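Local coordinates for uncharacterized peroxidase-related protein (PDB 2PFX), which is of unknown function but, as a peroxidase-related member of the AhpD-like clan, probably takes part in thiol-based peroxide reduction, at residues E72-A77 with G94-Q99; Q123-D128 with R149-N154; K132-S137 with F167-N172. One frame throughout, in Å; residues are numbered along the deposited sequence. Where two conformers were deposited one is given.

Interaction 1 of 3, residues E72-A77 with G94-Q99; sequences EREMIA and GAAVRQ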
loop_
_atom_site.group_PDB
_atom_site.type_symbol
_atom_site.label_atom_id
_atom_site.label_comp_id
_atom_site.label_asym_id
_atom_site.label_seq_id
_atom_site.Cartn_x
_atom_site.Cartn_y
_atom_site.Cartn_z
ATOM N N GLU A 72 11.455 3.386 27.621
ATOM C CA GLU A 72 10.709 2.461 26.776
ATOM C C GLU A 72 9.543 3.156 26.083
ATOM O O GLU A 72 9.272 2.911 24.906
ATOM C CB GLU A 72 10.270 1.269 27.629
ATOM C CG GLU A 72 11.301 0.159 27.647
ATOM C CD GLU A 72 11.129 -0.897 28.716
ATOM O OE1 GLU A 72 10.298 -0.750 29.630
ATOM O OE2 GLU A 72 11.854 -1.921 28.642
ATOM N N ARG A 73 8.872 4.030 26.832
ATOM C CA ARG A 73 7.706 4.742 26.269
ATOM C C ARG A 73 8.168 5.751 25.235
ATOM O O ARG A 73 7.494 5.933 24.225
ATOM C CB ARG A 73 6.908 5.334 27.421
ATOM C CG ARG A 73 6.237 4.251 28.254
ATOM C CD ARG A 73 5.508 4.843 29.438
ATOM N NE ARG A 73 6.350 4.824 30.616
ATOM C CZ ARG A 73 6.059 5.317 31.814
ATOM N NH1 ARG A 73 4.909 5.918 32.053
ATOM N NH2 ARG A 73 6.944 5.202 32.799
ATOM N N GLU A 74 9.314 6.361 25.490
ATOM C CA GLU A 74 9.881 7.272 24.485
ATOM C C GLU A 74 10.300 6.508 23.234
ATOM O O GLU A 74 10.194 7.042 22.129
ATOM C CB GLU A 74 11.074 8.030 25.040
ATOM C CG GLU A 74 10.750 9.175 25.967
ATOM C CD GLU A 74 9.923 10.289 25.347
ATOM O OE1 GLU A 74 9.682 10.262 24.124
ATOM O OE2 GLU A 74 9.526 11.193 26.124
HETATM N N MSE A 75 10.778 5.279 23.398
HETATM C CA MSE A 75 11.153 4.463 22.246
HETATM C C MSE A 75 9.941 4.155 21.382
HETATM O O MSE A 75 9.971 4.160 20.156
HETATM C CB MSE A 75 11.847 3.185 22.759
HETATM C CG MSE A 75 13.227 3.470 23.334
HETATM SE SE MSE A 75 13.898 1.866 24.216
HETATM C CE MSE A 75 14.552 1.195 22.552
ATOM N N ILE A 76 8.817 3.884 22.024
ATOM C CA ILE A 76 7.590 3.603 21.318
ATOM C C ILE A 76 7.214 4.843 20.523
ATOM O O ILE A 76 6.871 4.791 19.350
ATOM C CB ILE A 76 6.450 3.221 22.272
ATOM C CG1 ILE A 76 6.563 1.817 22.865
ATOM C CG2 ILE A 76 5.092 3.348 21.602
ATOM C CD1 ILE A 76 5.613 1.568 24.038
ATOM N N ALA A 77 7.331 5.974 21.222
ATOM C CA ALA A 77 6.947 7.228 20.573
ATOM C C ALA A 77 7.672 7.467 19.260
ATOM O O ALA A 77 7.098 7.873 18.249
ATOM C CB ALA A 77 7.225 8.378 21.531
ATOM N N GLY A 94 12.904 11.858 19.609
ATOM C CA GLY A 94 14.256 11.452 19.287
ATOM C C GLY A 94 15.253 11.946 20.333
ATOM O O GLY A 94 16.092 11.191 20.830
ATOM N N ALA A 95 15.187 13.217 20.684
ATOM C CA ALA A 95 15.990 13.879 21.697
ATOM C C ALA A 95 15.834 13.175 23.033
ATOM O O ALA A 95 16.804 12.885 23.730
ATOM C CB ALA A 95 15.615 15.361 21.836
ATOM N N ALA A 96 14.569 12.895 23.362
ATOM C CA ALA A 96 14.235 12.223 24.611
ATOM C C ALA A 96 14.895 10.853 24.702
ATOM O O ALA A 96 15.443 10.507 25.755
ATOM C CB ALA A 96 12.730 12.099 24.776
ATOM N N VAL A 97 14.858 10.075 23.629
ATOM C CA VAL A 97 15.563 8.790 23.622
ATOM C C VAL A 97 17.066 9.007 23.743
ATOM O O VAL A 97 17.763 8.283 24.487
ATOM C CB VAL A 97 15.194 7.989 22.364
ATOM C CG1 VAL A 97 16.072 6.759 22.178
ATOM C CG2 VAL A 97 13.738 7.561 22.480
ATOM N N ARG A 98 17.644 10.001 23.059
ATOM C CA ARG A 98 19.090 10.202 23.180
ATOM C C ARG A 98 19.434 10.557 24.631
ATOM O O ARG A 98 20.432 10.085 25.176
ATOM C CB ARG A 98 19.599 11.286 22.227
ATOM C CG ARG A 98 19.362 11.067 20.739
ATOM C CD ARG A 98 20.215 12.019 19.952
ATOM N NE ARG A 98 19.877 13.424 20.114
ATOM C CZ ARG A 98 18.877 14.023 19.485
ATOM N NH1 ARG A 98 18.093 13.357 18.655
ATOM N NH2 ARG A 98 18.632 15.309 19.678
ATOM N N GLN A 99 18.608 11.400 25.243
ATOM C CA GLN A 99 18.784 11.819 26.625
ATOM C C GLN A 99 18.692 10.649 27.600
ATOM O O GLN A 99 19.579 10.385 28.406
ATOM C CB GLN A 99 17.726 12.860 27.003
ATOM C CG GLN A 99 17.866 13.356 28.434
ATOM C CD GLN A 99 16.708 14.239 28.852
ATOM O OE1 GLN A 99 15.695 14.343 28.163
ATOM N NE2 GLN A 99 16.859 14.893 30.002
#
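Glu74 lies against Ala96 and Val97, the acid end meeting the alanine and the base of the side chain the valine. Its chain leaves alongside the backbone N (chi1 -77°) and bends again at chi2 (-61°), which turns the face of the carboxylate to Ala96. The CB of Ala96 sits over the flat of that group, 3.4 Å from Glu74 CD and about equally far from its two oxygens. A methyl is small enough to let the acid lie this low. Lower down, Glu74 CB is 3.7 Å from Val97 CG2, and the same methyl approaches the carbonyl Glu74 O at 3.6 Å. Glu74 OE1 is hydrogen-bonded to His93, one residue before 94-99. The spacing of Glu74, His93 and a CxxC pair between them in sequence matches the active-site signature of AhpD-like proteins, so this helical hairpin is consistent with a thiol redox centre. Its two segments run roughly antiparallel (146°), their axes coming within 8.8 Å. Cutting Glu74 back to an alanine is likely to leave His93 ND1 without its carboxylate partner and the Ala96 methyl without the flat group it covers. At selenomethionine Met75 the contact turns apolar: CG lies 4.2 Å from Val97 CG2, while Leu106 and Leu110 of helix 104-112 touch both side chains, a setting suited to a long, flexible chain beside a branched one. Through Ile76, the far face of helix 70-84 packs on helices 121-136 and 155-178.

Interaction 2 of 3, residues Q123-D128 with R149-N154; sequences QRVMLD and RSHGFN. With ACT (acetate ion), chain C.
The Schellman turn that ends helix 142-150 presents His151 and Phe153 to Val125 and Met126 of helix 121-136. Gly152 is its C-prime residue. With phi at 103°, a CB there would collide with His151 O, so glycine suits the place. The turn lets the two rings on either side of Gly152 reach the same helix. Val125 uses both methyls: CG1 and CG2 each come within 3.8 Å of His151 CD2, and CG2 also approaches the edge of the Phe153 ring, 4.3 Å from CE2. Met126, a selenomethionine, sets CB 3.8 Å from Phe153 CZ. A chi1 of -180° swings Met126 CG to the far side from the backbone N, the chain leads on past the ring, and SE makes an oblique Met-aromatic contact 5.3 Å from the ring centroid. Phe153 and Met126 are buried, while Val125 and His151 are partly exposed. At the edge of the His151 ring, near its plane, ND1 donates a fairly straight bond (2.9 Å, 161°) to O of an acetate probably left from crystallisation. On helix 121-136, Arg124 NE bridges to Asp128 OD1, and Arg124 NH2 pairs with Glu141 of the second subunit. Behind the contact, Val125 also rests on Val147 and Leu148 of helix 142-150, while Met126 reaches Glu72 and Ile76 of helix 70-84.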
loop_
_atom_site.group_PDB
_atom_site.type_symbol
_atom_site.label_atom_id
_atom_site.label_comp_id
_atom_site.label_asym_id
_atom_site.label_seq_id
_atom_site.Cartn_x
_atom_site.Cartn_y
_atom_site.Cartn_z
ATOM N N GLN A 123 12.217 -5.575 24.313
ATOM C CA GLN A 123 12.010 -4.250 23.732
ATOM C C GLN A 123 11.665 -4.390 22.268
ATOM O O GLN A 123 10.867 -3.620 21.756
ATOM C CB GLN A 123 13.258 -3.378 23.940
ATOM C CG GLN A 123 13.397 -3.006 25.401
ATOM C CD GLN A 123 14.493 -2.020 25.721
ATOM O OE1 GLN A 123 15.464 -1.884 24.984
ATOM N NE2 GLN A 123 14.284 -1.364 26.867
ATOM N N ARG A 124 12.280 -5.382 21.610
ATOM C CA ARG A 124 11.969 -5.481 20.178
ATOM C C ARG A 124 10.527 -5.861 19.964
ATOM O O ARG A 124 9.867 -5.315 19.070
ATOM C CB ARG A 124 12.908 -6.504 19.531
ATOM C CG ARG A 124 12.584 -6.735 18.075
ATOM C CD ARG A 124 12.525 -5.441 17.222
ATOM N NE ARG A 124 12.230 -5.930 15.847
ATOM C CZ ARG A 124 13.125 -6.100 14.887
ATOM N NH1 ARG A 124 14.420 -5.841 15.001
ATOM N NH2 ARG A 124 12.681 -6.570 13.724
ATOM N N VAL A 125 9.945 -6.801 20.720
ATOM C CA VAL A 125 8.551 -7.159 20.428
ATOM C C VAL A 125 7.599 -6.041 20.836
ATOM O O VAL A 125 6.546 -5.850 20.229
ATOM C CB VAL A 125 8.152 -8.495 21.065
ATOM C CG1 VAL A 125 9.116 -9.572 20.531
ATOM C CG2 VAL A 125 8.158 -8.485 22.583
HETATM N N MSE A 126 7.971 -5.281 21.853
HETATM C CA MSE A 126 7.235 -4.085 22.234
HETATM C C MSE A 126 7.111 -3.132 21.045
HETATM O O MSE A 126 6.025 -2.656 20.693
HETATM C CB MSE A 126 7.937 -3.442 23.413
HETATM C CG MSE A 126 7.266 -2.174 23.922
HETATM SE SE MSE A 126 8.356 -1.283 25.220
HETATM C CE MSE A 126 9.674 -0.679 23.983
ATOM N N LEU A 127 8.233 -2.871 20.397
ATOM C CA LEU A 127 8.219 -2.010 19.215
ATOM C C LEU A 127 7.544 -2.616 17.994
ATOM O O LEU A 127 6.903 -1.905 17.217
ATOM C CB LEU A 127 9.644 -1.559 18.868
ATOM C CG LEU A 127 10.352 -0.766 19.966
ATOM C CD1 LEU A 127 11.769 -0.412 19.561
ATOM C CD2 LEU A 127 9.585 0.506 20.342
ATOM N N ASP A 128 7.660 -3.916 17.774
ATOM C CA ASP A 128 6.977 -4.568 16.670
ATOM C C ASP A 128 5.454 -4.465 16.801
ATOM O O ASP A 128 4.727 -4.283 15.817
ATOM C CB ASP A 128 7.372 -6.038 16.637
ATOM C CG ASP A 128 8.754 -6.355 16.122
ATOM O OD1 ASP A 128 9.418 -5.476 15.532
ATOM O OD2 ASP A 128 9.155 -7.525 16.331
ATOM N N ARG A 149 3.258 -11.244 26.092
ATOM C CA ARG A 149 3.326 -11.971 27.358
ATOM C C ARG A 149 4.499 -12.954 27.405
ATOM O O ARG A 149 5.063 -13.167 28.484
ATOM C CB ARG A 149 2.044 -12.750 27.619
ATOM C CG ARG A 149 0.817 -11.846 27.716
ATOM C CD ARG A 149 -0.422 -12.535 28.257
ATOM N NE ARG A 149 -1.176 -13.222 27.226
ATOM C CZ ARG A 149 -2.249 -12.866 26.563
ATOM N NH1 ARG A 149 -2.852 -11.714 26.780
ATOM N NH2 ARG A 149 -2.692 -13.732 25.664
ATOM N N SER A 150 4.852 -13.506 26.254
ATOM C CA SER A 150 5.966 -14.426 26.137
ATOM C C SER A 150 7.318 -13.795 26.397
ATOM O O SER A 150 8.377 -14.402 26.577
ATOM C CB SER A 150 5.918 -15.007 24.708
ATOM O OG SER A 150 6.423 -16.322 24.830
ATOM N N HIS A 151 7.331 -12.461 26.438
ATOM C CA HIS A 151 8.551 -11.756 26.774
ATOM C C HIS A 151 8.416 -10.873 28.016
ATOM O O HIS A 151 9.238 -9.980 28.187
ATOM C CB HIS A 151 9.027 -10.909 25.595
ATOM C CG HIS A 151 9.406 -11.786 24.447
ATOM N ND1 HIS A 151 10.646 -12.393 24.385
ATOM C CD2 HIS A 151 8.732 -12.149 23.348
ATOM C CE1 HIS A 151 10.691 -13.098 23.269
ATOM N NE2 HIS A 151 9.542 -12.971 22.605
ATOM N N GLY A 152 7.443 -11.178 28.866
ATOM C CA GLY A 152 7.396 -10.682 30.210
ATOM C C GLY A 152 6.427 -9.552 30.451
ATOM O O GLY A 152 6.355 -9.103 31.601
ATOM N N PHE A 153 5.688 -9.111 29.424
ATOM C CA PHE A 153 4.658 -8.100 29.654
ATOM C C PHE A 153 3.366 -8.714 30.176
ATOM O O PHE A 153 2.872 -9.703 29.634
ATOM C CB PHE A 153 4.347 -7.336 28.363
ATOM C CG PHE A 153 5.548 -6.572 27.836
ATOM C CD1 PHE A 153 5.996 -5.444 28.511
ATOM C CD2 PHE A 153 6.210 -6.979 26.702
ATOM C CE1 PHE A 153 7.082 -4.720 28.034
ATOM C CE2 PHE A 153 7.273 -6.256 26.200
ATOM C CZ PHE A 153 7.701 -5.122 26.866
ATOM N N ASN A 154 2.806 -8.120 31.225
ATOM C CA ASN A 154 1.493 -8.543 31.665
ATOM C C ASN A 154 0.409 -7.705 30.968
ATOM O O ASN A 154 0.678 -6.885 30.096
ATOM C CB ASN A 154 1.412 -8.467 33.177
ATOM C CG ASN A 154 1.422 -7.083 33.765
ATOM O OD1 ASN A 154 1.326 -6.091 33.046
ATOM N ND2 ASN A 154 1.540 -7.012 35.088
HETATM C C ACT C . 11.970 -12.318 27.899
HETATM O O ACT C . 12.328 -11.994 26.773
HETATM O OXT ACT C . 11.219 -13.259 28.077
HETATM C CH3 ACT C . 12.445 -11.539 29.072
#

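Interaction 3 of 3, residues K132-S137 with F167-N172; sequences KMTRAS and FFNMTN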
loop_
_atom_site.group_PDB
_atom_site.type_symbol
_atom_site.label_atom_id
_atom_site.label_comp_id
_atom_site.label_asym_id
_atom_site.label_seq_id
_atom_site.Cartn_x
_atom_site.Cartn_y
_atom_site.Cartn_z
ATOM N N LYS A 132 2.909 -2.613 14.351
ATOM C CA LYS A 132 1.731 -3.245 13.783
ATOM C C LYS A 132 0.444 -2.500 14.115
ATOM O O LYS A 132 -0.518 -2.414 13.326
ATOM C CB LYS A 132 1.657 -4.699 14.257
ATOM C CG LYS A 132 0.471 -5.414 13.586
ATOM C CD LYS A 132 0.409 -6.887 13.966
ATOM C CE LYS A 132 -0.703 -7.562 13.166
ATOM N NZ LYS A 132 -0.468 -9.028 13.150
HETATM N N MSE A 133 0.343 -1.941 15.309
HETATM C CA MSE A 133 -0.774 -1.095 15.676
HETATM C C MSE A 133 -0.825 0.159 14.809
HETATM O O MSE A 133 -1.874 0.664 14.441
HETATM C CB MSE A 133 -0.620 -0.634 17.120
HETATM C CG MSE A 133 -1.076 -1.622 18.175
HETATM SE SE MSE A 133 -0.926 -0.966 19.938
HETATM C CE MSE A 133 -2.217 0.429 19.768
ATOM N N THR A 134 0.366 0.644 14.481
ATOM C CA THR A 134 0.463 1.891 13.728
ATOM C C THR A 134 0.053 1.665 12.286
ATOM O O THR A 134 -0.715 2.449 11.702
ATOM C CB THR A 134 1.874 2.475 13.879
ATOM O OG1 THR A 134 2.064 2.841 15.257
ATOM C CG2 THR A 134 2.027 3.759 13.061
ATOM N N ARG A 135 0.505 0.558 11.698
ATOM C CA ARG A 135 0.134 0.245 10.316
ATOM C C ARG A 135 -1.183 -0.480 10.121
ATOM O O ARG A 135 -1.857 -0.338 9.080
ATOM C CB ARG A 135 1.262 -0.616 9.725
ATOM C CG ARG A 135 2.477 0.212 9.370
ATOM C CD ARG A 135 3.766 -0.350 9.918
ATOM N NE ARG A 135 4.485 -1.134 8.928
ATOM C CZ ARG A 135 5.675 -1.685 9.094
ATOM N NH1 ARG A 135 6.360 -1.567 10.232
ATOM N NH2 ARG A 135 6.157 -2.364 8.052
ATOM N N ALA A 136 -1.599 -1.305 11.072
ATOM C CA ALA A 136 -2.716 -2.215 10.809
ATOM C C ALA A 136 -3.319 -2.731 12.093
ATOM O O ALA A 136 -3.341 -3.939 12.324
ATOM C CB ALA A 136 -2.225 -3.384 9.971
ATOM N N SER A 137 -3.809 -1.784 12.891
ATOM C CA SER A 137 -4.368 -2.197 14.172
ATOM C C SER A 137 -5.499 -3.206 14.048
ATOM O O SER A 137 -5.688 -4.039 14.940
ATOM C CB SER A 137 -4.821 -0.956 14.959
ATOM O OG SER A 137 -5.801 -0.191 14.295
ATOM N N PHE A 167 -1.633 7.121 21.445
ATOM C CA PHE A 167 -1.421 8.551 21.695
ATOM C C PHE A 167 -0.524 9.166 20.635
ATOM O O PHE A 167 -0.882 10.238 20.153
ATOM C CB PHE A 167 -0.863 8.765 23.099
ATOM C CG PHE A 167 -0.698 10.198 23.552
ATOM C CD1 PHE A 167 -1.767 11.040 23.793
ATOM C CD2 PHE A 167 0.592 10.675 23.727
ATOM C CE1 PHE A 167 -1.542 12.342 24.201
ATOM C CE2 PHE A 167 0.843 11.952 24.161
ATOM C CZ PHE A 167 -0.244 12.766 24.410
ATOM N N PHE A 168 0.590 8.539 20.237
ATOM C CA PHE A 168 1.435 9.180 19.229
ATOM C C PHE A 168 0.812 9.087 17.858
ATOM O O PHE A 168 1.142 9.892 16.979
ATOM C CB PHE A 168 2.879 8.618 19.257
ATOM C CG PHE A 168 3.482 9.296 20.498
ATOM C CD1 PHE A 168 3.930 10.607 20.417
ATOM C CD2 PHE A 168 3.527 8.615 21.698
ATOM C CE1 PHE A 168 4.426 11.230 21.549
ATOM C CE2 PHE A 168 4.042 9.228 22.833
ATOM C CZ PHE A 168 4.492 10.535 22.747
ATOM N N ASN A 169 -0.090 8.120 17.668
ATOM C CA ASN A 169 -0.829 8.125 16.402
ATOM C C ASN A 169 -1.779 9.336 16.338
ATOM O O ASN A 169 -2.213 9.785 15.262
ATOM C CB ASN A 169 -1.592 6.807 16.237
ATOM C CG ASN A 169 -0.687 5.797 15.536
ATOM O OD1 ASN A 169 -0.525 5.883 14.322
ATOM N ND2 ASN A 169 -0.077 4.904 16.287
HETATM N N MSE A 170 -2.132 9.879 17.500
HETATM C CA MSE A 170 -2.932 11.103 17.563
HETATM C C MSE A 170 -1.985 12.290 17.346
HETATM O O MSE A 170 -2.182 13.094 16.442
HETATM C CB MSE A 170 -3.690 11.309 18.861
HETATM C CG MSE A 170 -4.249 12.720 19.090
HETATM SE SE MSE A 170 -5.252 12.803 20.749
HETATM C CE MSE A 170 -3.638 13.071 21.764
ATOM N N THR A 171 -0.972 12.366 18.192
ATOM C CA THR A 171 -0.163 13.581 18.190
ATOM C C THR A 171 0.613 13.709 16.905
ATOM O O THR A 171 0.795 14.824 16.395
ATOM C CB THR A 171 0.761 13.704 19.418
ATOM O OG1 THR A 171 1.798 12.732 19.415
ATOM C CG2 THR A 171 -0.036 13.463 20.694
ATOM N N ASN A 172 1.068 12.609 16.310
ATOM C CA ASN A 172 1.714 12.748 15.005
ATOM C C ASN A 172 0.801 13.407 13.979
ATOM O O ASN A 172 1.301 14.219 13.216
ATOM C CB ASN A 172 2.096 11.398 14.433
ATOM C CG ASN A 172 3.127 10.588 15.142
ATOM O OD1 ASN A 172 3.448 9.477 14.721
ATOM N ND2 ASN A 172 3.574 11.145 16.249
#
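Thr134 of helix 121-136 and Asn169 of the long helix 155-178 are the touching pair between 132-137 and 167-172, a polar contact inside this all-helical, AhpD-like fold. Asn169 ND2 donates to Thr134 OG1 at 3.1 Å, nearly straight (172°), and the hydroxyl oxygen lies only 4° out of the amide plane. Thr134 OG1 is placed beside its own backbone N (chi1 -65°), from where it also donates to Ala130 O one turn back, leaving the oxygen to accept from the asparagine. The amide has further partners: ND2 gives a second hydrogen bond to Thr165 O, and OD1 accepts from Asn84 ND2 and from Arg173 NH1 of the same chain. Several bonds thus fix the rotation of a buried amide, and an asparagine can both give and accept where a leucine could not. Charge arrives from the assembly: the Arg173 of the third subunit donates to Met133 O and Thr134 O, serving carbonyls close to the end of helix 121-136. That places the contact near a subunit interface even though both its residues are buried. Apolar packing completes the setting. Val80 of helix 70-84 touches both Thr134 and Asn169, and selenomethionine Met133 packs on Ala162 and Thr165 of its own chain and on Ala177 of the third subunit. Within the pair itself, the threonine's methyl lies beside the amide oxygen, with Thr134 CG2 3.6 Å from Asn169 OD1.

How the interactions relate
Interactions 1 and 3 are buried near the middle of the chain, whereas interaction 2 lies about 19 Å from its centre and is only partly buried. Helix 121-136 serves both interaction 2 and interaction 3, packing by apolar and aromatic groups in the first and by a hydrogen bond in the second. Interaction 1 sets an acid on an alanine methyl beside a selenomethionine-valine contact. Helix 70-84 ties it to the others: Glu72 OE2 is 3.1 Å from Gln123 NE2, a probable hydrogen bond to the segment 123-128, and Ala77 CB packs 3.5 Å from Phe168 CE2 of the segment 167-172. Other subunits reach interactions 2 and 3, but none touches interaction 1.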